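PDB 3BLX: isocitrate dehydrogenase [NAD] subunit 1, mitochondrial from Saccharomyces cerevisiae, which catalyses, as part of an octamer with subunit 2, the NAD+-dependent oxidation of isocitrate to 2-oxoglutarate in the citric acid cycle, and also binds mitochondrial mRNA leaders. Local coordinates for residues F18-I23 with I47-I52; F169-N174 with Y206-V211; T118-I123 with A225-F230; P84-G89 with G272-G277; R37-A42 with E341-L346. One frame throughout, in Å; residues are numbered along the deposited sequence.

Interaction 1 of 5, residues F18-I23 with I47-I52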
# COMPACT_ATOMS: atom_id res chain seq x y z
N PHE E 18 17.04 -25.22 -4.31
CA PHE E 18 16.77 -24.07 -3.45
C PHE E 18 18.03 -23.28 -3.15
O PHE E 18 19.08 -23.86 -2.95
CB PHE E 18 16.23 -24.54 -2.14
CG PHE E 18 14.94 -25.26 -2.24
CD1 PHE E 18 13.75 -24.57 -2.21
CD2 PHE E 18 14.91 -26.65 -2.31
CE1 PHE E 18 12.55 -25.24 -2.27
CE2 PHE E 18 13.71 -27.32 -2.37
CZ PHE E 18 12.53 -26.61 -2.34
N THR E 19 17.92 -21.96 -3.15
CA THR E 19 18.99 -21.11 -2.64
C THR E 19 18.64 -20.73 -1.21
O THR E 19 17.66 -20.04 -1.00
CB THR E 19 19.15 -19.83 -3.45
OG1 THR E 19 19.43 -20.18 -4.80
CG2 THR E 19 20.30 -19.00 -2.90
N VAL E 20 19.39 -21.19 -0.22
CA VAL E 20 19.14 -20.73 1.14
C VAL E 20 20.29 -19.93 1.76
O VAL E 20 21.46 -20.21 1.56
CB VAL E 20 18.65 -21.85 2.09
CG1 VAL E 20 18.30 -23.10 1.28
CG2 VAL E 20 19.65 -22.11 3.17
N THR E 21 19.92 -18.89 2.49
CA THR E 21 20.89 -18.07 3.20
C THR E 21 21.59 -18.87 4.29
O THR E 21 20.95 -19.62 5.06
CB THR E 21 20.21 -16.81 3.79
OG1 THR E 21 19.65 -16.05 2.73
CG2 THR E 21 21.21 -15.91 4.52
N LEU E 22 22.92 -18.74 4.34
CA LEU E 22 23.70 -19.40 5.38
C LEU E 22 24.50 -18.33 6.11
O LEU E 22 25.30 -17.62 5.51
CB LEU E 22 24.65 -20.44 4.79
CG LEU E 22 25.37 -21.28 5.84
CD1 LEU E 22 24.37 -21.89 6.76
CD2 LEU E 22 26.12 -22.34 5.16
N ILE E 23 24.26 -18.21 7.41
CA ILE E 23 24.97 -17.23 8.23
C ILE E 23 25.68 -18.01 9.32
O ILE E 23 25.06 -18.36 10.33
CB ILE E 23 24.00 -16.25 8.89
CG1 ILE E 23 23.20 -15.47 7.85
CG2 ILE E 23 24.73 -15.28 9.78
CD1 ILE E 23 21.94 -14.82 8.41
N ILE E 47 20.41 -28.09 -2.52
CA ILE E 47 20.47 -26.81 -1.85
C ILE E 47 21.77 -26.12 -2.17
O ILE E 47 22.84 -26.70 -2.03
CB ILE E 47 20.29 -26.98 -0.33
CG1 ILE E 47 18.85 -27.38 -0.03
CG2 ILE E 47 20.66 -25.71 0.40
CD1 ILE E 47 18.53 -27.48 1.42
N ASP E 48 21.67 -24.88 -2.64
CA ASP E 48 22.83 -24.02 -2.84
C ASP E 48 22.90 -22.97 -1.73
O ASP E 48 21.95 -22.23 -1.50
CB ASP E 48 22.74 -23.33 -4.19
CG ASP E 48 22.91 -24.29 -5.39
OD1 ASP E 48 23.50 -25.38 -5.22
OD2 ASP E 48 22.46 -23.94 -6.51
N TRP E 49 24.01 -22.93 -1.01
CA TRP E 49 24.15 -21.96 0.06
C TRP E 49 24.54 -20.60 -0.49
O TRP E 49 25.40 -20.50 -1.35
CB TRP E 49 25.19 -22.41 1.05
CG TRP E 49 24.97 -23.81 1.56
CD1 TRP E 49 25.69 -24.92 1.25
CD2 TRP E 49 23.96 -24.23 2.49
NE1 TRP E 49 25.20 -26.00 1.92
CE2 TRP E 49 24.14 -25.61 2.70
CE3 TRP E 49 22.93 -23.57 3.18
CZ2 TRP E 49 23.34 -26.34 3.55
CZ3 TRP E 49 22.12 -24.32 4.01
CH2 TRP E 49 22.33 -25.68 4.20
N GLU E 50 23.88 -19.56 -0.00
CA GLU E 50 24.32 -18.21 -0.30
C GLU E 50 24.88 -17.73 1.02
O GLU E 50 24.17 -17.21 1.86
CB GLU E 50 23.17 -17.33 -0.72
CG GLU E 50 23.55 -15.87 -1.03
CD GLU E 50 22.38 -15.02 -1.61
OE1 GLU E 50 22.40 -13.79 -1.44
OE2 GLU E 50 21.45 -15.57 -2.25
N THR E 51 26.17 -17.97 1.20
CA THR E 51 26.77 -17.80 2.50
C THR E 51 27.15 -16.34 2.78
O THR E 51 27.69 -15.65 1.94
CB THR E 51 27.91 -18.84 2.74
OG1 THR E 51 28.92 -18.26 3.56
CG2 THR E 51 28.52 -19.29 1.44
N ILE E 52 26.78 -15.85 3.96
CA ILE E 52 26.98 -14.45 4.30
C ILE E 52 28.01 -14.31 5.41
O ILE E 52 27.84 -14.86 6.51
CB ILE E 52 25.68 -13.75 4.79
CG1 ILE E 52 24.53 -13.94 3.81
CG2 ILE E 52 25.94 -12.26 5.01
CD1 ILE E 52 24.78 -13.27 2.45
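Five backbone hydrogen bonds lace strand 18-23 and segment 47-52 together in parallel register, starting with Asp-48 N to Phe-18 O at 2.8 Å, nearly along the C=O axis. The donor then alternates between the two: Val-20 N donates to Asp-48 O, Glu-50 N to Val-20 O, Leu-22 N to Glu-50 O and, just past the end of strand 47-51, Ile-52 N to Leu-22 O. The Leu-22 N to Glu-50 O bond is the longest, at 3.2 Å, with its donor above the carbonyl plane. Outside the ladder, Glu-50 forms a salt bridge with Arg-72 and Asp-48 one with Arg-17. The packing centres on the Trp-49 indole. Leu-22, with CG anti to the backbone N (chi1 -173°), lays CD2 3.7 Å above one face, and Ile-47 CG2 sits over the opposite face, both toward the rim. Val-20 runs alongside the indole, CG2 lying 3.4 Å from Trp-49 CZ3, while its CG1 meets Ile-47 CG2. These two strands and helix 27-42 make a beta-alpha-beta crossover: that helix, with helix 289-302, covers the side bearing Val-20, Leu-22 and Trp-49, whereas helix 60-73 covers the side of Thr-21 and Glu-50.

Interaction 2 of 5, residues F169-N174 with Y206-V211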
# COMPACT_ATOMS: atom_id res chain seq x y z
N PHE E 169 0.58 -24.90 15.28
CA PHE E 169 1.78 -25.74 15.39
C PHE E 169 1.44 -27.03 16.13
O PHE E 169 1.87 -28.10 15.75
CB PHE E 169 2.85 -24.96 16.14
CG PHE E 169 4.21 -25.57 16.09
CD1 PHE E 169 4.61 -26.49 17.06
CD2 PHE E 169 5.11 -25.19 15.10
CE1 PHE E 169 5.88 -27.05 17.03
CE2 PHE E 169 6.38 -25.73 15.06
CZ PHE E 169 6.77 -26.67 16.03
N ALA E 170 0.67 -26.90 17.19
CA ALA E 170 0.16 -28.05 17.91
C ALA E 170 -0.67 -28.93 16.98
O ALA E 170 -0.49 -30.14 16.98
CB ALA E 170 -0.66 -27.60 19.12
N LYS E 171 -1.55 -28.33 16.18
CA LYS E 171 -2.34 -29.05 15.16
C LYS E 171 -1.43 -29.83 14.22
O LYS E 171 -1.59 -31.03 14.03
CB LYS E 171 -3.18 -28.06 14.33
CG LYS E 171 -4.58 -28.56 13.89
CD LYS E 171 -5.61 -28.35 15.03
CE LYS E 171 -7.06 -28.71 14.62
NZ LYS E 171 -8.04 -28.61 15.78
N LYS E 172 -0.46 -29.14 13.64
CA LYS E 172 0.37 -29.73 12.60
C LYS E 172 1.22 -30.89 13.10
O LYS E 172 1.51 -31.82 12.35
CB LYS E 172 1.28 -28.66 11.99
CG LYS E 172 1.83 -29.02 10.62
CD LYS E 172 2.98 -28.10 10.23
CE LYS E 172 3.35 -28.21 8.77
NZ LYS E 172 4.62 -27.47 8.48
N TYR E 173 1.64 -30.84 14.36
CA TYR E 173 2.55 -31.86 14.88
C TYR E 173 1.86 -32.73 15.93
O TYR E 173 2.50 -33.36 16.77
CB TYR E 173 3.88 -31.24 15.39
CG TYR E 173 4.64 -30.55 14.29
CD1 TYR E 173 4.66 -29.16 14.18
CD2 TYR E 173 5.31 -31.28 13.32
CE1 TYR E 173 5.35 -28.53 13.16
CE2 TYR E 173 6.00 -30.67 12.29
CZ TYR E 173 6.03 -29.29 12.20
OH TYR E 173 6.71 -28.69 11.16
N ASN E 174 0.54 -32.76 15.85
CA ASN E 174 -0.27 -33.59 16.74
C ASN E 174 0.10 -33.49 18.21
O ASN E 174 0.29 -34.51 18.89
CB ASN E 174 -0.25 -35.05 16.29
CG ASN E 174 -1.07 -35.27 15.02
OD1 ASN E 174 -2.29 -35.44 15.07
ND2 ASN E 174 -0.39 -35.27 13.87
N TYR E 206 -9.81 -23.59 18.20
CA TYR E 206 -9.07 -24.86 18.28
C TYR E 206 -9.62 -25.73 19.42
O TYR E 206 -8.99 -25.87 20.48
CB TYR E 206 -7.56 -24.60 18.44
CG TYR E 206 -6.94 -23.74 17.33
CD1 TYR E 206 -6.95 -22.35 17.41
CD2 TYR E 206 -6.34 -24.32 16.21
CE1 TYR E 206 -6.41 -21.56 16.41
CE2 TYR E 206 -5.79 -23.54 15.19
CZ TYR E 206 -5.83 -22.15 15.30
OH TYR E 206 -5.28 -21.37 14.29
N PRO E 207 -10.81 -26.30 19.23
CA PRO E 207 -11.49 -26.94 20.36
C PRO E 207 -10.86 -28.29 20.71
O PRO E 207 -10.89 -28.73 21.88
CB PRO E 207 -12.93 -27.13 19.85
CG PRO E 207 -12.99 -26.33 18.52
CD PRO E 207 -11.60 -26.35 17.99
N ASP E 208 -10.28 -28.93 19.68
CA ASP E 208 -9.61 -30.23 19.80
C ASP E 208 -8.31 -30.18 20.62
O ASP E 208 -7.70 -31.22 20.92
CB ASP E 208 -9.29 -30.79 18.41
CG ASP E 208 -10.55 -31.06 17.58
OD1 ASP E 208 -11.66 -31.04 18.17
OD2 ASP E 208 -10.41 -31.29 16.35
N ILE E 209 -7.90 -28.97 20.98
CA ILE E 209 -6.68 -28.77 21.74
C ILE E 209 -6.95 -28.20 23.14
O ILE E 209 -7.67 -27.21 23.30
CB ILE E 209 -5.70 -27.87 20.98
CG1 ILE E 209 -5.24 -28.57 19.71
CG2 ILE E 209 -4.50 -27.55 21.85
CD1 ILE E 209 -4.39 -27.72 18.83
N ASP E 210 -6.36 -28.85 24.14
CA ASP E 210 -6.50 -28.42 25.53
C ASP E 210 -5.70 -27.17 25.80
O ASP E 210 -4.47 -27.17 25.69
CB ASP E 210 -6.01 -29.52 26.48
CG ASP E 210 -7.01 -30.66 26.64
OD1 ASP E 210 -7.96 -30.75 25.83
OD2 ASP E 210 -6.83 -31.48 27.57
N VAL E 211 -6.40 -26.11 26.18
CA VAL E 211 -5.74 -24.88 26.60
C VAL E 211 -5.62 -24.84 28.12
O VAL E 211 -6.44 -25.41 28.81
CB VAL E 211 -6.53 -23.65 26.18
CG1 VAL E 211 -5.59 -22.46 26.06
CG2 VAL E 211 -7.25 -23.92 24.87
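Helix 156-172 ends in a Schellman motif, with Asn-174 at positive phi as the C-prime residue, and its last turn faces a type I beta turn, Tyr-206 to Ile-209, that leads from helix 190-205 into strand 210-215. Ile-209 carries the apolar part of the contact. Its CG1 lies anti to the carbonyl carbon, and the extended branch (chi2 174°) delivers CD1 to within 3.7 Å of Ala-170 CB. The same methyl also lies 4.0 Å from Lys-171 CD, where the two side chains cross obliquely. Lys-171 bends once, at chi2 (83°), and is extended beyond, which carries CD to the edge of the Tyr-206 ring, 4.3 Å from CD2 and near the ring plane. At its tip, NZ approaches Asp-208 OD2 in a long salt bridge of 3.6 Å. Behind this layer, the phenol OH of Tyr-206 hydrogen-bonds to Asp-168 and its ring meets that of Phe-167, while Val-178 underlies both Ala-170 and Ile-209. The chemistry is thus divided by depth: a small methyl-to-methyl join is buried against the sheet, and the charges pair loosely at the solvent-exposed surface, where Asp-208 is poorly ordered, so that the ion pair probably contributes less to the joint than the apolar contact beneath it.

Interaction 3 of 5, residues T118-I123 with A225-F230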
# COMPACT_ATOMS: atom_id res chain seq x y z
N THR E 118 20.53 -38.51 31.45
CA THR E 118 19.80 -37.39 32.03
C THR E 118 19.06 -37.78 33.31
O THR E 118 18.53 -38.89 33.44
CB THR E 118 18.77 -36.77 31.05
OG1 THR E 118 17.85 -37.78 30.62
CG2 THR E 118 19.48 -36.17 29.84
N ARG E 119 19.03 -36.86 34.26
CA ARG E 119 18.38 -37.08 35.54
C ARG E 119 16.88 -37.36 35.42
O ARG E 119 16.31 -38.13 36.19
CB ARG E 119 18.71 -35.91 36.47
CG ARG E 119 17.95 -35.84 37.75
CD ARG E 119 18.73 -35.04 38.78
NE ARG E 119 19.59 -34.05 38.15
CZ ARG E 119 20.74 -33.61 38.66
NH1 ARG E 119 21.19 -34.07 39.83
NH2 ARG E 119 21.45 -32.71 37.99
N ILE E 120 16.23 -36.75 34.43
CA ILE E 120 14.83 -37.06 34.14
C ILE E 120 14.69 -37.49 32.70
O ILE E 120 15.05 -36.77 31.78
CB ILE E 120 13.92 -35.86 34.40
CG1 ILE E 120 14.11 -35.39 35.84
CG2 ILE E 120 12.46 -36.24 34.11
CD1 ILE E 120 13.20 -34.28 36.25
N PRO E 121 14.16 -38.70 32.50
CA PRO E 121 14.12 -39.35 31.19
C PRO E 121 12.90 -38.94 30.36
O PRO E 121 11.91 -38.43 30.91
CB PRO E 121 14.00 -40.84 31.55
CG PRO E 121 13.96 -40.91 33.08
CD PRO E 121 13.62 -39.56 33.57
N ASP E 122 12.99 -39.17 29.05
CA ASP E 122 11.84 -39.09 28.14
C ASP E 122 11.08 -37.77 28.21
O ASP E 122 9.89 -37.73 28.55
CB ASP E 122 10.90 -40.28 28.37
CG ASP E 122 11.57 -41.61 28.02
OD1 ASP E 122 11.92 -41.80 26.84
OD2 ASP E 122 11.75 -42.44 28.94
N ILE E 123 11.79 -36.70 27.89
CA ILE E 123 11.18 -35.38 27.89
C ILE E 123 10.78 -35.03 26.47
O ILE E 123 11.47 -35.39 25.49
CB ILE E 123 12.14 -34.34 28.47
CG1 ILE E 123 12.20 -34.51 29.99
CG2 ILE E 123 11.70 -32.93 28.13
CD1 ILE E 123 13.32 -33.78 30.63
N ALA E 225 10.84 -30.14 38.22
CA ALA E 225 10.38 -31.25 39.07
C ALA E 225 9.52 -32.28 38.33
O ALA E 225 9.71 -33.47 38.53
CB ALA E 225 9.64 -30.72 40.30
N LYS E 226 8.59 -31.84 37.48
CA LYS E 226 7.71 -32.76 36.75
C LYS E 226 7.43 -32.28 35.33
O LYS E 226 6.29 -31.95 34.98
CB LYS E 226 6.39 -33.00 37.51
CG LYS E 226 6.49 -33.05 39.04
CD LYS E 226 5.12 -33.33 39.70
CE LYS E 226 4.90 -32.52 40.99
NZ LYS E 226 6.05 -32.59 41.97
N PRO E 227 8.46 -32.26 34.49
CA PRO E 227 8.43 -31.79 33.11
C PRO E 227 7.40 -32.50 32.25
O PRO E 227 7.07 -31.98 31.18
CB PRO E 227 9.81 -32.15 32.58
CG PRO E 227 10.66 -32.29 33.76
CD PRO E 227 9.79 -32.78 34.86
N HIS E 228 6.92 -33.67 32.67
CA HIS E 228 6.11 -34.50 31.77
C HIS E 228 4.68 -33.97 31.57
O HIS E 228 4.01 -34.29 30.58
CB HIS E 228 6.08 -35.97 32.22
CG HIS E 228 7.42 -36.64 32.13
ND1 HIS E 228 8.21 -36.87 33.23
CD2 HIS E 228 8.11 -37.11 31.06
CE1 HIS E 228 9.33 -37.47 32.85
NE2 HIS E 228 9.29 -37.62 31.54
N GLN E 229 4.26 -33.14 32.51
CA GLN E 229 2.92 -32.60 32.48
C GLN E 229 2.74 -31.57 31.37
O GLN E 229 1.61 -31.26 30.99
CB GLN E 229 2.59 -32.00 33.86
CG GLN E 229 3.09 -30.62 34.04
CD GLN E 229 3.03 -30.19 35.48
OE1 GLN E 229 3.89 -30.55 36.29
NE2 GLN E 229 2.01 -29.40 35.82
N PHE E 230 3.85 -31.07 30.82
CA PHE E 230 3.81 -30.02 29.80
C PHE E 230 3.94 -30.57 28.41
O PHE E 230 4.54 -31.62 28.20
CB PHE E 230 4.89 -28.96 30.03
CG PHE E 230 4.75 -28.24 31.35
CD1 PHE E 230 5.75 -28.32 32.31
CD2 PHE E 230 3.60 -27.55 31.64
CE1 PHE E 230 5.62 -27.69 33.53
CE2 PHE E 230 3.46 -26.91 32.88
CZ PHE E 230 4.47 -26.98 33.82
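His-228 reaches across to the backbone of Pro-121 and Asp-122 from a 3-10 turn, residues 227-229, and so joins two connecting loops of the isocitrate and isopropylmalate dehydrogenase fold. The loop holding residues 118-123 leads into strand 124-130, and the turn leads from helix 216-225 toward strand 232-235; those two strands are parallel neighbours in the sheet, so the contact couples the approaches to both. In the first shell, NE2 of His-228 donates a hydrogen bond to Pro-121 O. The distance is 2.8 Å, and the bond is bent at the hydrogen (144°); it meets the carbonyl nearly end on, with the oxygen close to the imidazole plane. The torsion that sets CG anti to the carbonyl carbon (chi1 -66°) helps send the ring tip toward this backbone. Ile-120 slides past the imidazole in the opposite direction and brings CG2 to 3.6 Å from His-228 CE1. Its other branch, extended at chi2, runs tip to tip with the proline ring, CD1 lying 4.0 Å from Pro-227 CD.

Farther out, Ile-123 CG1 meets Pro-227 CB more loosely, and Leu-250 of helix 237-251 lies against both residues from behind. The backbone N of Ile-123 is held by the hydroxyl of Ser-112, while Ile-120 also packs on Thr-125 of a subunit 2 chain, placing the joint beside a subunit interface. Within the loop, Thr-118 OG1 donates to the carbonyl O of Ile-120 at 3.2 Å, approaching from above the carbonyl plane.

Interaction 4 of 5, residues P84-G89 with G272-G277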
# COMPACT_ATOMS: atom_id res chain seq x y z
N PRO E 84 27.37 -12.26 24.49
CA PRO E 84 26.14 -12.30 25.30
C PRO E 84 24.92 -11.78 24.53
O PRO E 84 23.79 -12.22 24.80
CB PRO E 84 26.46 -11.38 26.48
CG PRO E 84 27.96 -11.27 26.51
CD PRO E 84 28.40 -11.39 25.08
N ALA E 85 25.14 -10.87 23.57
CA ALA E 85 24.06 -10.32 22.76
C ALA E 85 23.30 -11.39 21.94
O ALA E 85 22.08 -11.51 22.06
CB ALA E 85 24.58 -9.19 21.85
N ASP E 86 24.02 -12.16 21.12
CA ASP E 86 23.38 -13.19 20.29
C ASP E 86 22.59 -14.22 21.11
O ASP E 86 21.52 -14.66 20.68
CB ASP E 86 24.41 -13.90 19.38
CG ASP E 86 23.75 -14.71 18.24
OD1 ASP E 86 23.17 -14.10 17.31
OD2 ASP E 86 23.84 -15.96 18.27
N GLN E 87 23.11 -14.59 22.27
CA GLN E 87 22.48 -15.62 23.12
C GLN E 87 21.17 -15.16 23.78
O GLN E 87 20.35 -15.99 24.18
CB GLN E 87 23.48 -16.11 24.18
CG GLN E 87 24.76 -16.72 23.59
CD GLN E 87 25.80 -17.06 24.65
OE1 GLN E 87 25.65 -16.71 25.83
NE2 GLN E 87 26.86 -17.75 24.23
N THR E 88 20.97 -13.86 23.90
CA THR E 88 19.77 -13.33 24.55
C THR E 88 18.69 -12.85 23.57
O THR E 88 17.54 -12.62 23.96
CB THR E 88 20.12 -12.22 25.57
OG1 THR E 88 20.90 -11.20 24.93
CG2 THR E 88 20.92 -12.78 26.73
N GLY E 89 19.07 -12.70 22.30
CA GLY E 89 18.14 -12.27 21.26
C GLY E 89 18.30 -10.82 20.86
O GLY E 89 17.47 -10.27 20.14
N GLY E 272 18.09 -23.83 19.26
CA GLY E 272 17.06 -23.22 20.06
C GLY E 272 17.50 -22.59 21.36
O GLY E 272 16.71 -21.87 21.99
N SER E 273 18.74 -22.84 21.78
CA SER E 273 19.21 -22.31 23.05
C SER E 273 20.32 -21.30 22.88
O SER E 273 20.80 -20.74 23.86
CB SER E 273 19.66 -23.44 23.98
OG SER E 273 18.61 -23.78 24.86
N ARG E 274 20.72 -21.07 21.64
CA ARG E 274 21.82 -20.15 21.36
C ARG E 274 23.14 -20.62 21.98
O ARG E 274 24.03 -19.82 22.23
CB ARG E 274 21.46 -18.74 21.82
CG ARG E 274 20.73 -17.92 20.76
CD ARG E 274 19.27 -18.30 20.58
NE ARG E 274 18.64 -17.52 19.50
CZ ARG E 274 18.06 -16.33 19.67
NH1 ARG E 274 18.02 -15.78 20.88
NH2 ARG E 274 17.52 -15.69 18.63
N HIS E 275 23.24 -21.93 22.23
CA HIS E 275 24.44 -22.56 22.81
C HIS E 275 24.92 -21.83 24.06
O HIS E 275 26.12 -21.70 24.32
CB HIS E 275 25.57 -22.66 21.78
CG HIS E 275 25.46 -23.85 20.87
ND1 HIS E 275 26.50 -24.75 20.70
CD2 HIS E 275 24.45 -24.28 20.08
CE1 HIS E 275 26.13 -25.68 19.84
NE2 HIS E 275 24.89 -25.42 19.44
N VAL E 276 23.94 -21.34 24.80
CA VAL E 276 24.15 -20.65 26.06
C VAL E 276 25.35 -21.24 26.83
O VAL E 276 26.46 -20.68 26.80
CB VAL E 276 22.85 -20.68 26.91
CG1 VAL E 276 21.97 -19.42 26.66
CG2 VAL E 276 22.06 -21.98 26.64
N GLY E 277 25.12 -22.37 27.50
CA GLY E 277 26.16 -23.01 28.29
C GLY E 277 27.05 -23.94 27.49
O GLY E 277 27.71 -24.83 28.06
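Van der Waals contact, much of it with backbone, makes up the bulk of this join. Gln-87 and Arg-274 stand against each other at their roots, with CB atoms 4.1 Å apart. Beyond that point Gln-87 stays extended (chi2 174°) and brings CG to 3.5 Å from Arg-274 O, as CB approaches Val-276 CG1. Arg-274 is bent at chi2 instead, and the bend folds its CG to 3.4 Å from Asp-86 O. The polar and charged groups are arranged around the guanidinium. Asp-86 O lies 3.6 Å above one of its faces, offset toward the rim, and NH1 comes within 3.5 Å of Gly-89 CA. Arg-274 NE forms a salt bridge with Glu-270, while the carboxylate of Asp-86 pairs with Lys-78. An alanine in place of Gln-87 would lose the chain beyond CB and would probably loosen the packing against the Arg-274 carbonyl and Val-276. Gly-89 O accepts a bond from Arg-98, and the side chain of Arg-274 lies about 4 Å from that of Arg-129; Arg-98 and Arg-129 probably bind substrate, as in related enzymes. A buried arginine paired with Glu-270, with the carbonyl O of Asp-86 over one guanidinium face, is therefore likely to help define the electrostatics beside the substrate pocket.

Interaction 5 of 5, residues R37-A42 with E341-L346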
# COMPACT_ATOMS: atom_id res chain seq x y z
N ARG E 37 26.93 -28.40 6.23
CA ARG E 37 27.38 -28.32 4.85
C ARG E 37 27.90 -29.67 4.35
O ARG E 37 27.57 -30.09 3.24
CB ARG E 37 28.47 -27.28 4.70
CG ARG E 37 28.02 -26.00 4.09
CD ARG E 37 29.21 -25.25 3.55
NE ARG E 37 29.66 -24.24 4.49
CZ ARG E 37 29.62 -22.94 4.24
NH1 ARG E 37 29.15 -22.51 3.07
NH2 ARG E 37 30.05 -22.07 5.16
N THR E 38 28.72 -30.31 5.18
CA THR E 38 29.35 -31.61 4.89
C THR E 38 28.32 -32.75 4.74
O THR E 38 28.32 -33.49 3.76
CB THR E 38 30.41 -31.99 5.97
OG1 THR E 38 31.49 -31.05 5.96
CG2 THR E 38 30.98 -33.35 5.70
N ILE E 39 27.47 -32.91 5.73
CA ILE E 39 26.39 -33.88 5.61
C ILE E 39 25.51 -33.62 4.39
O ILE E 39 25.04 -34.56 3.73
CB ILE E 39 25.51 -33.88 6.84
CG1 ILE E 39 26.34 -34.22 8.09
CG2 ILE E 39 24.35 -34.84 6.66
CD1 ILE E 39 25.56 -34.13 9.40
N PHE E 40 25.28 -32.36 4.06
CA PHE E 40 24.39 -32.02 2.95
C PHE E 40 24.98 -32.37 1.59
O PHE E 40 24.28 -32.91 0.76
CB PHE E 40 23.96 -30.54 2.98
CG PHE E 40 22.71 -30.28 3.79
CD1 PHE E 40 22.43 -31.01 4.94
CD2 PHE E 40 21.84 -29.28 3.43
CE1 PHE E 40 21.30 -30.75 5.68
CE2 PHE E 40 20.72 -29.03 4.17
CZ PHE E 40 20.44 -29.76 5.29
N GLU E 41 26.24 -32.06 1.36
CA GLU E 41 26.90 -32.45 0.12
C GLU E 41 26.98 -33.98 -0.01
O GLU E 41 26.86 -34.53 -1.10
CB GLU E 41 28.30 -31.83 -0.01
CG GLU E 41 29.35 -32.46 0.89
CD GLU E 41 30.77 -31.98 0.58
OE1 GLU E 41 31.69 -32.29 1.38
OE2 GLU E 41 30.96 -31.29 -0.45
N ALA E 42 27.16 -34.66 1.12
CA ALA E 42 27.30 -36.11 1.14
C ALA E 42 26.01 -36.79 0.76
O ALA E 42 26.01 -37.87 0.19
CB ALA E 42 27.73 -36.57 2.52
N GLU E 341 31.00 -40.07 11.28
CA GLU E 341 30.22 -41.22 11.71
C GLU E 341 28.79 -41.14 11.19
O GLU E 341 28.21 -42.15 10.78
CB GLU E 341 30.20 -41.34 13.24
CG GLU E 341 30.56 -42.73 13.82
CD GLU E 341 29.73 -43.92 13.29
OE1 GLU E 341 28.75 -44.31 13.96
OE2 GLU E 341 30.09 -44.48 12.22
N ILE E 342 28.21 -39.95 11.23
CA ILE E 342 26.85 -39.75 10.74
C ILE E 342 26.79 -39.98 9.23
O ILE E 342 25.94 -40.72 8.76
CB ILE E 342 26.32 -38.35 11.09
CG1 ILE E 342 25.99 -38.26 12.58
CG2 ILE E 342 25.08 -38.01 10.28
CD1 ILE E 342 25.88 -36.83 13.09
N ILE E 343 27.70 -39.35 8.50
CA ILE E 343 27.79 -39.53 7.06
C ILE E 343 27.99 -41.00 6.72
O ILE E 343 27.48 -41.48 5.70
CB ILE E 343 28.96 -38.72 6.50
CG1 ILE E 343 28.67 -37.23 6.66
CG2 ILE E 343 29.18 -39.07 5.03
CD1 ILE E 343 29.82 -36.35 6.21
N ASN E 344 28.71 -41.72 7.58
CA ASN E 344 28.98 -43.13 7.37
C ASN E 344 27.72 -44.00 7.47
O ASN E 344 27.53 -44.91 6.67
CB ASN E 344 30.07 -43.62 8.35
CG ASN E 344 30.41 -45.09 8.16
OD1 ASN E 344 30.93 -45.47 7.12
ND2 ASN E 344 30.11 -45.92 9.18
N LYS E 345 26.87 -43.73 8.45
CA LYS E 345 25.62 -44.48 8.58
C LYS E 345 24.67 -44.12 7.47
O LYS E 345 23.72 -44.85 7.20
CB LYS E 345 24.92 -44.23 9.93
CG LYS E 345 25.89 -43.97 11.04
CD LYS E 345 25.32 -44.39 12.38
CE LYS E 345 25.44 -45.90 12.57
NZ LYS E 345 25.13 -46.28 13.95
N LEU E 346 24.92 -42.97 6.84
CA LEU E 346 24.08 -42.46 5.77
C LEU E 346 24.30 -43.20 4.45
O LEU E 346 23.33 -43.55 3.78
CB LEU E 346 24.32 -40.96 5.59
CG LEU E 346 23.18 -39.99 5.94
CD1 LEU E 346 22.06 -40.65 6.71
CD2 LEU E 346 23.73 -38.79 6.68
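Thr-38 OG1 is held by one hydrogen bond, to the carbonyl O of Asp-34 one turn earlier in the same helix. That bond fits the side chain's rotation: with OG1 anti to the carbonyl carbon (chi1 -64°), CG2 falls anti to the backbone N and is presented to helix 341-346, where it lies 3.3 Å from Ile-343 CD1. The hydroxyl thus turns to its own backbone and the methyl to the neighbour, the two side chains crossing at about a right angle. All the remaining contacts are between hydrocarbon groups. Ile-343 sits against three residues of helix 37-42: besides Thr-38, its CG1 meets Ile-39 CG1 at 4.1 Å and its CG2 meets Ala-42 CB at 3.8 Å. An alanine in place of Ile-343 would remove all three touching atoms, CG1, CG2 and CD1, and would probably loosen the helix pair along this whole line. Ile-39 answers in kind from the other helix. Its CD1 lies 4.0 Å from Ile-342 CG2, the two side chains crossing obliquely; its CG2 touches Leu-346 CD2, these side chains crossing at about a right angle. Ile-292 of helix 289-302 also packs on Ile-39, and Ala-314 of helix 306-320 on Leu-346, so further helices pack on both; Lys-13 of a second copy of this subunit also touches Ile-343. The axes of the two short segments run 16° from parallel, 10.1 Å apart at closest approach. Such packing of branched side chains between near-parallel helices joins an N-terminal helix to the C-terminal one, consistent with the large domain of this family, which is built from both chain ends.

Interactions 1 and 5 form one continuous block. Phe-40 and Arg-37 of helix 27-42 face strand 47-51, with Trp-49 CZ2 3.3 Å from Phe-40 CD2, so the helix that packs against 341-346 on one flank covers the parallel strand pair on another. Interaction 4 is the one beside the probable substrate site, next to Arg-98 and Arg-129; its nearest atoms are about 8 Å from those of interaction 1. Interactions 2 and 3, with centres about 21 Å apart, lie away from that site, and interaction 1 sits on the opposite side of the chain's centre from interaction 3. The segments of 2 and 3 fall, in sequence, between those of 4.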